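Local atomic coordinates of uncharacterized protein (Candida albicans, PDB entry 5K04), a protein that probably serves as the non-catalytic Mdm20 subunit of the NatB N-terminal acetyltransferase complex, in which it accompanies the Nat3 subunit. Residues 421-425 / 657-663; 644-649 / 698-702; 517-521 / 667-671. One frame throughout, in Å; residues are numbered along the deposited sequence.

Contact 1: 421-425 / 657-663; sequences QLNTN and LLSGELT
In this buried contact between a loop and a capped helix start, within an all-helical chain, the link between helices 409-419 and 429-434 meets the turn that leads into helix 661-682, where Ser-659 OG accepts from Glu-661 N (3.3 Å), a capping bond. The closest CA atoms are those of Leu-422 and Gly-660, 4.0 Å apart. At the start of 657-663, CB of Leu-657 points away from 421-425, and its side chain packs on helix 707-717. Leu-658 offers CB to Leu-422 CD2 at 4.3 Å, while its O accepts a CA-H...O contact from Leu-422 CA (3.4 Å) and a bond from a water (2.7 Å) that also accepts from Asn-423 N (3.2 Å). Ser-659 is extended (phi/psi -60/136) with chi1 t; its O receives a weak bond from Asn-423 ND2 (3.0 Å), which also binds Gln-711. Gly-660 then turns helical (-60/-17), and its N donates to Gln-421 O (2.8 Å). Glycine suits this tight spot because an ideal CB would lie 2.7 Å from Leu-422 O, a clash. Asn-423 (chi1 m) suits its place because its amide offers both donor and acceptor. Thr-663, chi1 p, answers with N and OG1, both donating to Asn-423 OD1 at 3.0 and 2.6 Å.

Contact 2: 644-649 / 698-702; sequences LKTDKL and FGKEF
This is a partly buried, mainly apolar contact in the C-terminal all-helical part of the chain, between an interhelical junction with its following helical turn, 646-649, and the short helix 698-703. A short helix-to-helix junction sets up the first side. Leu-644 leaves helical geometry (phi/psi -81/70), Lys-645 is extended (-152/139) at the N-cap position, and the next turn begins at Thr-646, with Lys-645 O accepting from Lys-648 N and Leu-649 N, both at 2.9 Å. In the other segment, 698-702 is regular helix, Phe-702 N donating to Phe-698 O at 2.7 Å. The nearest CA atoms are those of Thr-646 and Phe-698, 6.4 Å apart.

Two aromatic rings one helical turn apart supply the bulk. CB of Phe-698 (chi1 m, chi2 2°) leaves sideways, but the ring reaches the junction, CZ lying 3.6 Å from Leu-644 C, at the ring edge, and 4.3 Å from Leu-644 CB. Leucine suits position 649 because its branched end reaches the same ring, Leu-649 CD1 lying 3.5 Å from Phe-698 CZ. Phe-702 (chi1 -85°, chi2 83°) presents its edge to Leu-649, CZ lying 4.2 Å from CB; Leu-669 of helix 661-682 packs on both. At the partly exposed margin Thr-646 OG1 gives Glu-701 OE1 a weak hydrogen bond (3.3 Å), and a water accepts from Thr-646 N (3.0 Å) and donates to the same OE1, whose position is less certain. Thr-646 (chi1 p) points toward the helix, and its methyl CG2 touches both rings, 3.7 Å from Phe-698 CD1 and 3.4 Å from Phe-702 CE1.

Contact 3: 517-521 / 667-671; sequences QISTI and TNLVE
Gln-517 stretches its side chain across to helix 661-682, extended through chi1 and chi2 (both t), with chi3 87° turning the amide, which lies over Thr-667 with OE1 3.5 Å from CG2. The contact is a steep helix-helix crossing: the axes of 517-521 and 667-671 pass 9.8 Å apart at a signed angle of 61°, within an all-helical fold whose 248-552 region belongs to the TPR clan. Both segments are regular helix, Ile-521 N donating to Gln-517 O and Glu-671 N to Thr-667 O, each at 3.0 Å. The CA atoms of Ile-521 and Glu-671 come nearest, at 5.7 Å.

On the polar side, long side chains reach across. Gln-517 NE2 donates to Glu-671 OE1 (3.1 Å, nearly linear at 170°). Buried Glu-671 (chi1 and chi2 t) tolerates its position because Lys-577 forms a salt bridge with OE1 and Tyr-581 hydrogen-bonds OE2; Lys-577 also reaches Asn-668 OD1. Thr-520 OG1, hydrogen-bonded to the same Tyr-581 OH, packs 3.8 Å from Glu-671 CG. On the apolar side Ile-521 (chi1 m, chi2 t) suits the gap by its length and branching: CG1 lies 4.0 Å from Val-670 CG1, and CD1 3.6 Å from Thr-667 CG2.

Overall arrangement
Helix 661-682 ties the three contacts together: contact 1 lies at its beginning, contact 3 on the stretch just beyond, and contact 2 joins short helices 646-649 and 698-703, touching contact 3 where Leu-669 meets Leu-649 and Phe-702. The centre of contact 3 lies about 16 Å from the centres of both other contacts, which are themselves about 19 Å apart. Contact 1 is the most buried, and its loops rely on backbone and amide hydrogen bonds; contact 3, partly buried and at a similar depth, mixes aliphatic packing with hydrogen bonds and the salt-bridged Glu-671. Contact 2, centred about 37 Å from the chain's centre, is chiefly aromatic and aliphatic, with a weak, water-assisted polar edge.

Contact 1: 421-425 / 657-663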
loop_
_atom_site.group_PDB
_atom_site.type_symbol
_atom_site.label_atom_id
_atom_site.label_comp_id
_atom_site.label_asym_id
_atom_site.label_seq_id
_atom_site.Cartn_x
_atom_site.Cartn_y
_atom_site.Cartn_z
ATOM N N GLN A 421 14.236 -14.955 10.399
ATOM C CA GLN A 421 14.425 -15.511 11.737
ATOM C C GLN A 421 15.892 -15.741 12.080
ATOM O O GLN A 421 16.211 -16.019 13.242
ATOM C CB GLN A 421 13.693 -16.853 11.874
ATOM C CG GLN A 421 12.227 -16.820 11.511
ATOM C CD GLN A 421 11.478 -15.765 12.304
ATOM O OE1 GLN A 421 11.449 -15.796 13.529
ATOM N NE2 GLN A 421 10.895 -14.801 11.599
ATOM N N LEU A 422 16.772 -15.682 11.094
ATOM C CA LEU A 422 18.173 -16.032 11.233
ATOM C C LEU A 422 19.028 -14.802 10.950
ATOM O O LEU A 422 18.518 -13.730 10.600
ATOM C CB LEU A 422 18.542 -17.170 10.279
ATOM C CG LEU A 422 17.714 -18.446 10.408
ATOM C CD1 LEU A 422 18.075 -19.431 9.275
ATOM C CD2 LEU A 422 17.883 -19.090 11.795
ATOM N N ASN A 423 20.343 -14.974 11.127
ATOM C CA ASN A 423 21.326 -13.961 10.782
ATOM C C ASN A 423 21.787 -14.074 9.332
ATOM O O ASN A 423 22.831 -13.516 8.968
ATOM C CB ASN A 423 22.512 -14.041 11.747
ATOM C CG ASN A 423 22.101 -13.754 13.173
ATOM O OD1 ASN A 423 21.549 -12.689 13.483
ATOM N ND2 ASN A 423 22.351 -14.708 14.048
ATOM N N THR A 424 21.012 -14.779 8.502
ATOM C CA THR A 424 21.262 -14.941 7.073
ATOM C C THR A 424 20.715 -13.742 6.285
ATOM O O THR A 424 19.940 -13.874 5.337
ATOM C CB THR A 424 20.622 -16.239 6.601
ATOM O OG1 THR A 424 19.231 -16.228 6.955
ATOM C CG2 THR A 424 21.274 -17.422 7.269
ATOM N N ASN A 425 21.142 -12.545 6.692
ATOM C CA ASN A 425 20.539 -11.315 6.181
ATOM C C ASN A 425 20.916 -11.049 4.728
ATOM O O ASN A 425 20.272 -10.230 4.060
ATOM C CB ASN A 425 20.959 -10.171 7.093
ATOM C CG ASN A 425 20.807 -10.527 8.570
ATOM O OD1 ASN A 425 19.794 -11.100 8.993
ATOM N ND2 ASN A 425 21.834 -10.224 9.351
ATOM N N LEU A 657 21.786 -18.454 19.577
ATOM C CA LEU A 657 22.730 -17.689 18.764
ATOM C C LEU A 657 22.317 -17.599 17.301
ATOM O O LEU A 657 22.729 -16.659 16.608
ATOM C CB LEU A 657 24.126 -18.306 18.878
ATOM C CG LEU A 657 24.832 -17.986 20.195
ATOM C CD1 LEU A 657 26.115 -18.787 20.388
ATOM C CD2 LEU A 657 25.136 -16.518 20.194
ATOM N N LEU A 658 21.520 -18.552 16.807
ATOM C CA LEU A 658 21.077 -18.516 15.418
ATOM C C LEU A 658 19.944 -17.515 15.174
ATOM O O LEU A 658 19.668 -17.192 14.012
ATOM C CB LEU A 658 20.659 -19.919 14.975
ATOM C CG LEU A 658 21.799 -20.932 14.857
ATOM C CD1 LEU A 658 21.209 -22.289 14.579
ATOM C CD2 LEU A 658 22.798 -20.582 13.776
ATOM N N SER A 659 19.302 -17.011 16.237
ATOM C CA SER A 659 18.269 -15.990 16.089
ATOM C C SER A 659 18.813 -14.735 15.427
ATOM O O SER A 659 19.895 -14.239 15.777
ATOM C CB SER A 659 17.671 -15.606 17.440
ATOM O OG SER A 659 16.733 -14.549 17.262
ATOM N N GLY A 660 18.029 -14.215 14.476
ATOM C CA GLY A 660 18.360 -12.981 13.783
ATOM C C GLY A 660 18.504 -11.763 14.679
ATOM O O GLY A 660 19.071 -10.756 14.240
ATOM N N GLU A 661 17.995 -11.821 15.918
ATOM C CA GLU A 661 18.153 -10.696 16.839
ATOM C C GLU A 661 19.605 -10.365 17.098
ATOM O O GLU A 661 19.900 -9.244 17.522
ATOM C CB GLU A 661 17.538 -10.977 18.205
ATOM C CG GLU A 661 16.092 -11.307 18.221
ATOM C CD GLU A 661 15.743 -12.032 19.489
ATOM O OE1 GLU A 661 15.500 -13.255 19.425
ATOM O OE2 GLU A 661 15.772 -11.389 20.554
ATOM N N LEU A 662 20.508 -11.334 16.917
ATOM C CA LEU A 662 21.917 -11.067 17.163
ATOM C C LEU A 662 22.442 -9.989 16.221
ATOM O O LEU A 662 23.054 -9.009 16.658
ATOM C CB LEU A 662 22.719 -12.361 17.027
ATOM C CG LEU A 662 24.225 -12.153 17.119
ATOM C CD1 LEU A 662 24.597 -11.635 18.506
ATOM C CD2 LEU A 662 24.931 -13.451 16.831
ATOM N N THR A 663 22.187 -10.136 14.920
ATOM C CA THR A 663 22.689 -9.139 13.984
ATOM C C THR A 663 21.833 -7.877 13.974
ATOM O O THR A 663 22.346 -6.791 13.682
ATOM C CB THR A 663 22.809 -9.739 12.581
ATOM O OG1 THR A 663 21.606 -10.424 12.217
ATOM C CG2 THR A 663 23.986 -10.709 12.536
HETATM O O HOH W 1 14.216 -14.738 15.690
HETATM O O HOH W 2 21.519 -17.794 12.127
#

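Contact 2: 644-649 / 698-702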
loop_
_atom_site.group_PDB
_atom_site.type_symbol
_atom_site.label_atom_id
_atom_site.label_comp_id
_atom_site.label_asym_id
_atom_site.label_seq_id
_atom_site.Cartn_x
_atom_site.Cartn_y
_atom_site.Cartn_z
ATOM N N LEU A 644 28.584 1.269 28.807
ATOM C CA LEU A 644 29.326 1.122 27.550
ATOM C C LEU A 644 30.505 0.177 27.792
ATOM O O LEU A 644 31.679 0.559 27.843
ATOM C CB LEU A 644 29.773 2.476 27.023
ATOM C CG LEU A 644 28.699 3.287 26.299
ATOM C CD1 LEU A 644 29.325 4.440 25.516
ATOM C CD2 LEU A 644 27.924 2.374 25.391
ATOM N N LYS A 645 30.148 -1.088 27.986
ATOM C CA LYS A 645 31.063 -2.175 28.295
ATOM C C LYS A 645 30.430 -3.450 27.765
ATOM O O LYS A 645 29.223 -3.650 27.930
ATOM C CB LYS A 645 31.292 -2.318 29.804
ATOM C CG LYS A 645 31.959 -1.147 30.507
ATOM C CD LYS A 645 32.139 -1.475 31.974
ATOM C CE LYS A 645 32.872 -0.365 32.719
ATOM N NZ LYS A 645 32.797 -0.541 34.216
ATOM N N THR A 646 31.244 -4.321 27.155
ATOM C CA THR A 646 30.693 -5.567 26.619
ATOM C C THR A 646 30.031 -6.405 27.704
ATOM O O THR A 646 29.014 -7.056 27.448
ATOM C CB THR A 646 31.775 -6.388 25.914
ATOM O OG1 THR A 646 32.765 -6.789 26.862
ATOM C CG2 THR A 646 32.411 -5.542 24.869
ATOM N N ASP A 647 30.585 -6.386 28.922
ATOM C CA ASP A 647 29.976 -7.123 30.025
ATOM C C ASP A 647 28.540 -6.684 30.282
ATOM O O ASP A 647 27.737 -7.478 30.773
ATOM C CB ASP A 647 30.820 -6.967 31.287
ATOM C CG ASP A 647 32.061 -7.843 31.260
ATOM O OD1 ASP A 647 32.029 -8.891 30.573
ATOM O OD2 ASP A 647 33.060 -7.490 31.932
ATOM N N LYS A 648 28.196 -5.436 29.949
ATOM C CA LYS A 648 26.808 -4.995 30.045
ATOM C C LYS A 648 26.048 -5.192 28.742
ATOM O O LYS A 648 24.848 -5.500 28.762
ATOM C CB LYS A 648 26.738 -3.519 30.451
ATOM C CG LYS A 648 27.277 -3.221 31.846
ATOM C CD LYS A 648 26.447 -3.921 32.908
ATOM C CE LYS A 648 26.945 -3.610 34.304
ATOM N NZ LYS A 648 25.992 -4.145 35.317
ATOM N N LEU A 649 26.722 -5.001 27.606
ATOM C CA LEU A 649 26.051 -5.014 26.313
ATOM C C LEU A 649 25.848 -6.417 25.751
ATOM O O LEU A 649 25.077 -6.563 24.806
ATOM C CB LEU A 649 26.841 -4.158 25.319
ATOM C CG LEU A 649 26.938 -2.675 25.687
ATOM C CD1 LEU A 649 27.960 -1.971 24.811
ATOM C CD2 LEU A 649 25.578 -1.988 25.585
ATOM N N PHE A 698 35.400 -2.838 21.842
ATOM C CA PHE A 698 34.198 -3.625 21.566
ATOM C C PHE A 698 34.452 -4.657 20.476
ATOM O O PHE A 698 34.068 -5.827 20.605
ATOM C CB PHE A 698 33.037 -2.706 21.152
ATOM C CG PHE A 698 32.400 -1.962 22.299
ATOM C CD1 PHE A 698 32.872 -2.098 23.595
ATOM C CD2 PHE A 698 31.326 -1.129 22.079
ATOM C CE1 PHE A 698 32.270 -1.419 24.638
ATOM C CE2 PHE A 698 30.724 -0.451 23.112
ATOM C CZ PHE A 698 31.196 -0.598 24.389
ATOM N N GLY A 699 35.079 -4.230 19.377
ATOM C CA GLY A 699 35.288 -5.135 18.257
ATOM C C GLY A 699 36.117 -6.339 18.652
ATOM O O GLY A 699 35.740 -7.481 18.380
ATOM N N LYS A 700 37.244 -6.096 19.331
ATOM C CA LYS A 700 38.035 -7.203 19.860
ATOM C C LYS A 700 37.216 -8.057 20.822
ATOM O O LYS A 700 37.238 -9.293 20.749
ATOM C CB LYS A 700 39.285 -6.666 20.556
ATOM C CG LYS A 700 40.080 -7.724 21.289
ATOM C CD LYS A 700 41.323 -7.134 21.934
ATOM C CE LYS A 700 42.269 -8.229 22.429
ATOM N NZ LYS A 700 43.500 -7.676 23.087
ATOM N N GLU A 701 36.469 -7.413 21.722
ATOM C CA GLU A 701 35.796 -8.160 22.780
ATOM C C GLU A 701 34.641 -8.997 22.230
ATOM O O GLU A 701 34.409 -10.114 22.714
ATOM C CB GLU A 701 35.352 -7.194 23.889
ATOM C CG GLU A 701 36.553 -6.711 24.748
ATOM C CD GLU A 701 36.259 -5.499 25.635
ATOM O OE1 GLU A 701 35.155 -4.933 25.558
ATOM O OE2 GLU A 701 37.146 -5.102 26.422
ATOM N N PHE A 702 33.940 -8.505 21.199
ATOM C CA PHE A 702 32.838 -9.281 20.625
ATOM C C PHE A 702 33.350 -10.410 19.725
ATOM O O PHE A 702 32.774 -11.504 19.708
ATOM C CB PHE A 702 31.858 -8.354 19.871
ATOM C CG PHE A 702 30.810 -7.721 20.771
ATOM C CD1 PHE A 702 31.096 -6.569 21.509
ATOM C CD2 PHE A 702 29.565 -8.303 20.919
ATOM C CE1 PHE A 702 30.141 -6.001 22.370
ATOM C CE2 PHE A 702 28.599 -7.744 21.774
ATOM C CZ PHE A 702 28.887 -6.586 22.497
HETATM O O HOH W 3 34.133 -3.410 27.176
#

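Contact 3: 517-521 / 667-671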
loop_
_atom_site.group_PDB
_atom_site.type_symbol
_atom_site.label_atom_id
_atom_site.label_comp_id
_atom_site.label_asym_id
_atom_site.label_seq_id
_atom_site.Cartn_x
_atom_site.Cartn_y
_atom_site.Cartn_z
ATOM N N GLN A 517 20.702 4.411 8.613
ATOM C CA GLN A 517 21.484 3.443 9.375
ATOM C C GLN A 517 22.644 2.903 8.552
ATOM O O GLN A 517 23.790 2.883 9.012
ATOM C CB GLN A 517 20.582 2.294 9.847
ATOM C CG GLN A 517 21.367 1.140 10.474
ATOM C CD GLN A 517 20.474 0.050 11.020
ATOM O OE1 GLN A 517 20.076 -0.866 10.291
ATOM N NE2 GLN A 517 20.151 0.138 12.314
ATOM N N ILE A 518 22.355 2.448 7.329
ATOM C CA ILE A 518 23.392 1.893 6.465
ATOM C C ILE A 518 24.383 2.977 6.059
ATOM O O ILE A 518 25.603 2.756 6.049
ATOM C CB ILE A 518 22.725 1.206 5.252
ATOM C CG1 ILE A 518 21.706 0.163 5.752
ATOM C CG2 ILE A 518 23.752 0.545 4.311
ATOM C CD1 ILE A 518 20.891 -0.448 4.633
ATOM N N SER A 519 23.877 4.180 5.756
ATOM C CA SER A 519 24.765 5.302 5.454
ATOM C C SER A 519 25.777 5.547 6.571
ATOM O O SER A 519 26.955 5.788 6.295
ATOM C CB SER A 519 23.953 6.576 5.192
ATOM O OG SER A 519 23.435 6.569 3.882
ATOM N N THR A 520 25.336 5.514 7.844
ATOM C CA THR A 520 26.278 5.823 8.924
ATOM C C THR A 520 27.188 4.644 9.242
ATOM O O THR A 520 28.333 4.845 9.649
ATOM C CB THR A 520 25.552 6.281 10.207
ATOM O OG1 THR A 520 24.991 5.160 10.886
ATOM C CG2 THR A 520 24.452 7.276 9.896
ATOM N N ILE A 521 26.709 3.418 9.044
ATOM C CA ILE A 521 27.544 2.240 9.274
ATOM C C ILE A 521 28.664 2.181 8.248
ATOM O O ILE A 521 29.843 2.089 8.598
ATOM C CB ILE A 521 26.685 0.969 9.246
ATOM C CG1 ILE A 521 25.871 0.876 10.536
ATOM C CG2 ILE A 521 27.546 -0.244 9.040
ATOM C CD1 ILE A 521 24.804 -0.177 10.475
ATOM N N THR A 667 23.853 -4.618 14.779
ATOM C CA THR A 667 23.771 -3.531 13.809
ATOM C C THR A 667 23.406 -2.226 14.504
ATOM O O THR A 667 23.953 -1.165 14.180
ATOM C CB THR A 667 22.748 -3.880 12.714
ATOM O OG1 THR A 667 23.134 -5.083 12.035
ATOM C CG2 THR A 667 22.646 -2.793 11.689
ATOM N N ASN A 668 22.520 -2.295 15.500
ATOM C CA ASN A 668 22.118 -1.087 16.210
ATOM C C ASN A 668 23.221 -0.602 17.130
ATOM O O ASN A 668 23.420 0.611 17.284
ATOM C CB ASN A 668 20.834 -1.340 16.993
ATOM C CG ASN A 668 19.595 -1.274 16.113
ATOM O OD1 ASN A 668 19.584 -0.599 15.073
ATOM N ND2 ASN A 668 18.541 -1.967 16.532
ATOM N N LEU A 669 23.955 -1.538 17.740
ATOM C CA LEU A 669 25.133 -1.162 18.512
ATOM C C LEU A 669 26.171 -0.470 17.634
ATOM O O LEU A 669 26.756 0.541 18.043
ATOM C CB LEU A 669 25.755 -2.383 19.192
ATOM C CG LEU A 669 26.985 -2.002 20.039
ATOM C CD1 LEU A 669 26.582 -1.026 21.158
ATOM C CD2 LEU A 669 27.686 -3.211 20.625
ATOM N N VAL A 670 26.422 -1.002 16.429
ATOM C CA VAL A 670 27.431 -0.399 15.550
ATOM C C VAL A 670 27.028 1.023 15.196
ATOM O O VAL A 670 27.851 1.947 15.233
ATOM C CB VAL A 670 27.636 -1.248 14.274
ATOM C CG1 VAL A 670 28.475 -0.493 13.262
ATOM C CG2 VAL A 670 28.319 -2.550 14.579
ATOM N N GLU A 671 25.744 1.211 14.849
ATOM C CA GLU A 671 25.232 2.528 14.493
ATOM C C GLU A 671 25.353 3.488 15.669
ATOM O O GLU A 671 25.749 4.652 15.503
ATOM C CB GLU A 671 23.778 2.398 14.029
ATOM C CG GLU A 671 23.029 3.702 13.784
ATOM C CD GLU A 671 21.538 3.482 13.455
ATOM O OE1 GLU A 671 20.897 2.620 14.089
ATOM O OE2 GLU A 671 21.015 4.186 12.560
#